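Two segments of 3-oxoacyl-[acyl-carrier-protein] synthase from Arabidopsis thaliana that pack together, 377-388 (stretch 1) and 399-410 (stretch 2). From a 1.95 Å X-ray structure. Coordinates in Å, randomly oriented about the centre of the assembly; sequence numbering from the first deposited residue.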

# COMPACT_ATOMS: atom_id res chain seq x y z
N HIS A 377 -5.52 -25.77 -13.06
CA HIS A 377 -6.86 -26.36 -12.92
C HIS A 377 -7.39 -27.00 -14.21
O HIS A 377 -8.01 -28.06 -14.16
N HIS A 378 -7.15 -26.35 -15.35
CA HIS A 378 -7.70 -26.79 -16.64
C HIS A 378 -6.71 -27.54 -17.52
O HIS A 378 -7.11 -28.22 -18.47
N GLY A 379 -5.42 -27.43 -17.22
CA GLY A 379 -4.38 -28.02 -18.05
C GLY A 379 -4.29 -27.36 -19.41
O GLY A 379 -4.15 -28.03 -20.43
N VAL A 380 -4.40 -26.03 -19.42
CA VAL A 380 -4.30 -25.22 -20.63
C VAL A 380 -3.45 -24.00 -20.31
O VAL A 380 -3.72 -23.29 -19.34
N ALA A 381 -2.41 -23.77 -21.10
CA ALA A 381 -1.58 -22.58 -20.94
C ALA A 381 -1.98 -21.55 -22.00
O ALA A 381 -2.05 -21.88 -23.18
N PRO A 382 -2.26 -20.30 -21.57
CA PRO A 382 -2.74 -19.27 -22.50
C PRO A 382 -1.65 -18.76 -23.46
O PRO A 382 -0.46 -18.82 -23.14
N MET A 383 -2.09 -18.26 -24.61
CA MET A 383 -1.19 -17.73 -25.63
C MET A 383 -0.72 -16.31 -25.33
O MET A 383 -1.33 -15.60 -24.53
N THR A 384 0.38 -15.92 -25.97
CA THR A 384 0.76 -14.51 -26.09
C THR A 384 0.22 -14.04 -27.44
O THR A 384 0.49 -14.66 -28.46
N LEU A 385 -0.53 -12.94 -27.44
CA LEU A 385 -1.04 -12.37 -28.67
C LEU A 385 0.00 -11.50 -29.37
O LEU A 385 0.87 -10.93 -28.71
N ASN A 386 -0.09 -11.45 -30.69
CA ASN A 386 0.67 -10.51 -31.53
C ASN A 386 2.19 -10.72 -31.63
O ASN A 386 2.94 -9.77 -31.87
N VAL A 387 2.64 -11.96 -31.44
CA VAL A 387 4.05 -12.29 -31.64
C VAL A 387 4.26 -12.74 -33.09
O VAL A 387 4.31 -13.94 -33.39
N LYS A 388 4.38 -11.77 -33.98
CA LYS A 388 4.57 -12.03 -35.41
C LYS A 388 6.05 -12.18 -35.72
O LYS A 388 6.44 -13.01 -36.54
N MET A 399 11.07 -19.97 -26.82
CA MET A 399 10.04 -19.20 -27.51
C MET A 399 8.76 -19.13 -26.68
O MET A 399 8.31 -20.15 -26.16
N PRO A 400 8.16 -17.92 -26.55
CA PRO A 400 6.87 -17.82 -25.85
C PRO A 400 5.75 -18.47 -26.65
O PRO A 400 5.82 -18.54 -27.87
N LEU A 401 4.71 -18.94 -25.95
CA LEU A 401 3.56 -19.57 -26.58
C LEU A 401 2.78 -18.57 -27.41
O LEU A 401 2.51 -17.46 -26.96
N THR A 402 2.41 -18.97 -28.63
CA THR A 402 1.64 -18.11 -29.53
C THR A 402 0.26 -18.69 -29.82
O THR A 402 -0.56 -18.07 -30.50
N THR A 403 0.02 -19.90 -29.32
CA THR A 403 -1.30 -20.52 -29.34
C THR A 403 -1.59 -21.07 -27.94
O THR A 403 -0.66 -21.38 -27.19
N SER A 404 -2.86 -21.16 -27.58
CA SER A 404 -3.26 -21.80 -26.33
C SER A 404 -2.97 -23.29 -26.43
O SER A 404 -3.47 -23.96 -27.33
N LYS A 405 -2.15 -23.81 -25.52
CA LYS A 405 -1.78 -25.22 -25.62
C LYS A 405 -2.19 -26.08 -24.42
O LYS A 405 -1.90 -25.75 -23.27
N LYS A 406 -2.90 -27.16 -24.73
CA LYS A 406 -3.20 -28.21 -23.77
C LYS A 406 -1.89 -28.81 -23.29
O LYS A 406 -1.00 -29.09 -24.10
N MET A 407 -1.77 -28.99 -21.98
CA MET A 407 -0.61 -29.61 -21.35
C MET A 407 -0.90 -29.82 -19.87
O MET A 407 -1.69 -29.08 -19.29
N LEU A 408 -0.27 -30.82 -19.27
CA LEU A 408 -0.30 -30.97 -17.82
C LEU A 408 0.46 -29.81 -17.19
O LEU A 408 1.64 -29.61 -17.47
N VAL A 409 -0.25 -29.03 -16.37
CA VAL A 409 0.37 -27.95 -15.61
C VAL A 409 0.23 -28.28 -14.13
O VAL A 409 -0.83 -28.09 -13.54
N ARG A 410 1.30 -28.81 -13.54
CA ARG A 410 1.28 -29.11 -12.10
C ARG A 410 1.85 -27.96 -11.29
O ARG A 410 1.55 -27.82 -10.10

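What holds the two backbones in register? They run antiparallel, and the bridge at Ala-381 and Lys-405 is the hydrogen-bonded kind: Ala-381 N donates to Lys-405 O at 3.0 Å, and Lys-405 N returns a bond to Ala-381 O, also 3.0 Å. Each residue therefore has both its amide and its carbonyl satisfied by the other. Ala-381 O also receives a CA-H...O contact from Ser-404 CA at 3.4 Å. Further along, Met-407 N donates to Gly-379 O at 3.0 Å in a nearly straight bond.

How does Lys-406 use its long side chain? Val-380 and Lys-406 form the neighbouring non-hydrogen-bonded pair, with their side chains on the same face of the sheet. The lysine takes m for chi1, chi2 and chi3 and t for chi4, a curled path that brings its end nearer to stretch 1. Its CD lies 3.6 Å from CG2 of Val-380, whose chi1 is t, so the aliphatic part packs on the valine while the amine reaches polar atoms. Lys-406 NZ donates to Gly-379 O at 3.2 Å, giving that carbonyl a second donor, and lies 3.1 Å from His-378 O. Gly-379 has positive phi, which favours glycine, and a CB there would come tightly within 3.2 Å of Met-407 O.

What fills the other face, where Ala-381 and Lys-405 point? The small Ala-381 leaves its CB in contact with Leu-401 CD1 at 3.6 Å and with Met-407 SD at 4.1 Å. Leu-401 (m, t) starts sideways from its CA, but its end comes nearer to stretch 1; Met-407 is p, t, m. Lys-405, with chi1 off its wells at 98°, stays farther from stretch 1.

How are the polar groups met beyond the strands? Leu-401 O accepts twice from Thr-384, from N at 2.8 Å and from OG1 at 3.1 Å, with the threonine chi1 at m. One residue thus supplies both donors, and its hydroxyl also bonds elsewhere in the structure. A water joins the stretches nearby, accepting from Met-383 N at 2.9 Å and donating to Ser-404 OG at 2.6 Å.

Which side chains close the remaining space? Met-383 (p, t, p) lays its CB 3.5 Å from Thr-403 C and brings its CE to 3.2 Å from Ser-404 OG, beside the water-bound hydroxyl. Val-387, chi1 t, points toward stretch 2 and places its CB 3.8 Å from CG2 of Thr-402.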

# COMPACT_ATOMS: atom_id res chain seq x y z
CB HIS A 377 -7.84 -25.31 -12.38
CG HIS A 377 -9.19 -25.87 -12.04
ND1 HIS A 377 -9.38 -26.82 -11.06
CD2 HIS A 377 -10.42 -25.61 -12.55
CE1 HIS A 377 -10.66 -27.12 -10.98
NE2 HIS A 377 -11.32 -26.40 -11.88
CB HIS A 378 -8.27 -25.60 -17.41
CG HIS A 378 -9.47 -24.97 -16.78
ND1 HIS A 378 -10.67 -25.63 -16.64
CD2 HIS A 378 -9.66 -23.74 -16.25
CE1 HIS A 378 -11.54 -24.84 -16.05
NE2 HIS A 378 -10.95 -23.68 -15.80
CB VAL A 380 -5.69 -24.73 -21.15
CG1 VAL A 380 -5.55 -24.08 -22.53
CG2 VAL A 380 -6.69 -25.86 -21.21
CB ALA A 381 -0.11 -22.93 -21.05
CB PRO A 382 -3.21 -18.15 -21.58
CG PRO A 382 -2.43 -18.33 -20.33
CD PRO A 382 -2.17 -19.80 -20.19
CB MET A 383 -1.89 -17.74 -27.00
CG MET A 383 -3.04 -16.74 -27.13
SD MET A 383 -3.93 -16.87 -28.69
CE MET A 383 -5.03 -18.24 -28.34
CB THR A 384 2.29 -14.30 -26.08
OG1 THR A 384 2.88 -15.07 -25.04
CG2 THR A 384 2.64 -12.83 -25.88
CB LEU A 385 -2.32 -11.56 -28.42
CG LEU A 385 -3.63 -12.30 -28.12
CD1 LEU A 385 -4.72 -11.30 -27.78
CD2 LEU A 385 -4.06 -13.17 -29.29
CB ASN A 386 0.34 -9.05 -31.17
CG ASN A 386 -1.12 -8.72 -31.38
OD1 ASN A 386 -1.74 -9.13 -32.37
ND2 ASN A 386 -1.69 -7.95 -30.46
CB VAL A 387 4.57 -13.35 -30.65
CG1 VAL A 387 6.10 -13.40 -30.66
CG2 VAL A 387 4.07 -13.06 -29.24
CB LYS A 388 3.96 -10.90 -36.24
CG LYS A 388 2.51 -10.62 -35.90
CD LYS A 388 2.14 -9.18 -36.21
CE LYS A 388 0.79 -8.82 -35.58
NZ LYS A 388 0.29 -7.53 -36.12
CB MET A 399 9.75 -19.85 -28.87
CG MET A 399 8.78 -19.11 -29.78
SD MET A 399 9.43 -17.56 -30.43
CE MET A 399 10.66 -18.12 -31.61
CB PRO A 400 6.65 -16.31 -25.75
CG PRO A 400 7.42 -15.73 -26.88
CD PRO A 400 8.63 -16.61 -27.02
CB LEU A 401 2.63 -20.20 -25.54
CG LEU A 401 3.16 -21.28 -24.58
CD1 LEU A 401 2.04 -21.72 -23.65
CD2 LEU A 401 3.75 -22.48 -25.31
CB THR A 402 2.40 -17.83 -30.85
OG1 THR A 402 2.72 -19.06 -31.49
CG2 THR A 402 3.69 -17.05 -30.58
CB THR A 403 -1.41 -21.67 -30.37
OG1 THR A 403 -0.39 -22.64 -30.12
CG2 THR A 403 -1.27 -21.15 -31.80
CB SER A 404 -4.75 -21.59 -26.05
OG SER A 404 -5.02 -20.22 -25.80
CB LYS A 405 -0.29 -25.38 -25.98
CG LYS A 405 0.68 -25.66 -24.85
CD LYS A 405 2.07 -25.88 -25.43
CE LYS A 405 2.87 -26.90 -24.64
NZ LYS A 405 4.22 -27.09 -25.24
CB LYS A 406 -4.06 -29.30 -24.40
CG LYS A 406 -5.54 -28.95 -24.56
CD LYS A 406 -6.27 -28.82 -23.22
CE LYS A 406 -6.36 -30.15 -22.48
NZ LYS A 406 -6.62 -29.95 -21.02
CB MET A 407 0.65 -28.75 -21.51
CG MET A 407 0.54 -27.34 -20.95
SD MET A 407 2.07 -26.40 -21.09
CE MET A 407 3.08 -27.18 -19.84
CB LEU A 408 0.30 -32.31 -17.37
CG LEU A 408 -0.53 -33.58 -17.54
CD1 LEU A 408 0.25 -34.78 -17.00
CD2 LEU A 408 -1.89 -33.47 -16.87
CB VAL A 409 -0.27 -26.57 -15.92
CG1 VAL A 409 0.51 -25.45 -15.22
CG2 VAL A 409 -0.32 -26.30 -17.41
CB ARG A 410 1.98 -30.44 -11.79
CG ARG A 410 3.47 -30.49 -12.10
CD ARG A 410 3.92 -31.92 -12.39
NE ARG A 410 5.36 -32.01 -12.61
CZ ARG A 410 5.95 -32.03 -13.80
NH1 ARG A 410 5.23 -31.97 -14.91
NH2 ARG A 410 7.27 -32.11 -13.87
O HOH W 1 -4.92 -17.91 -24.67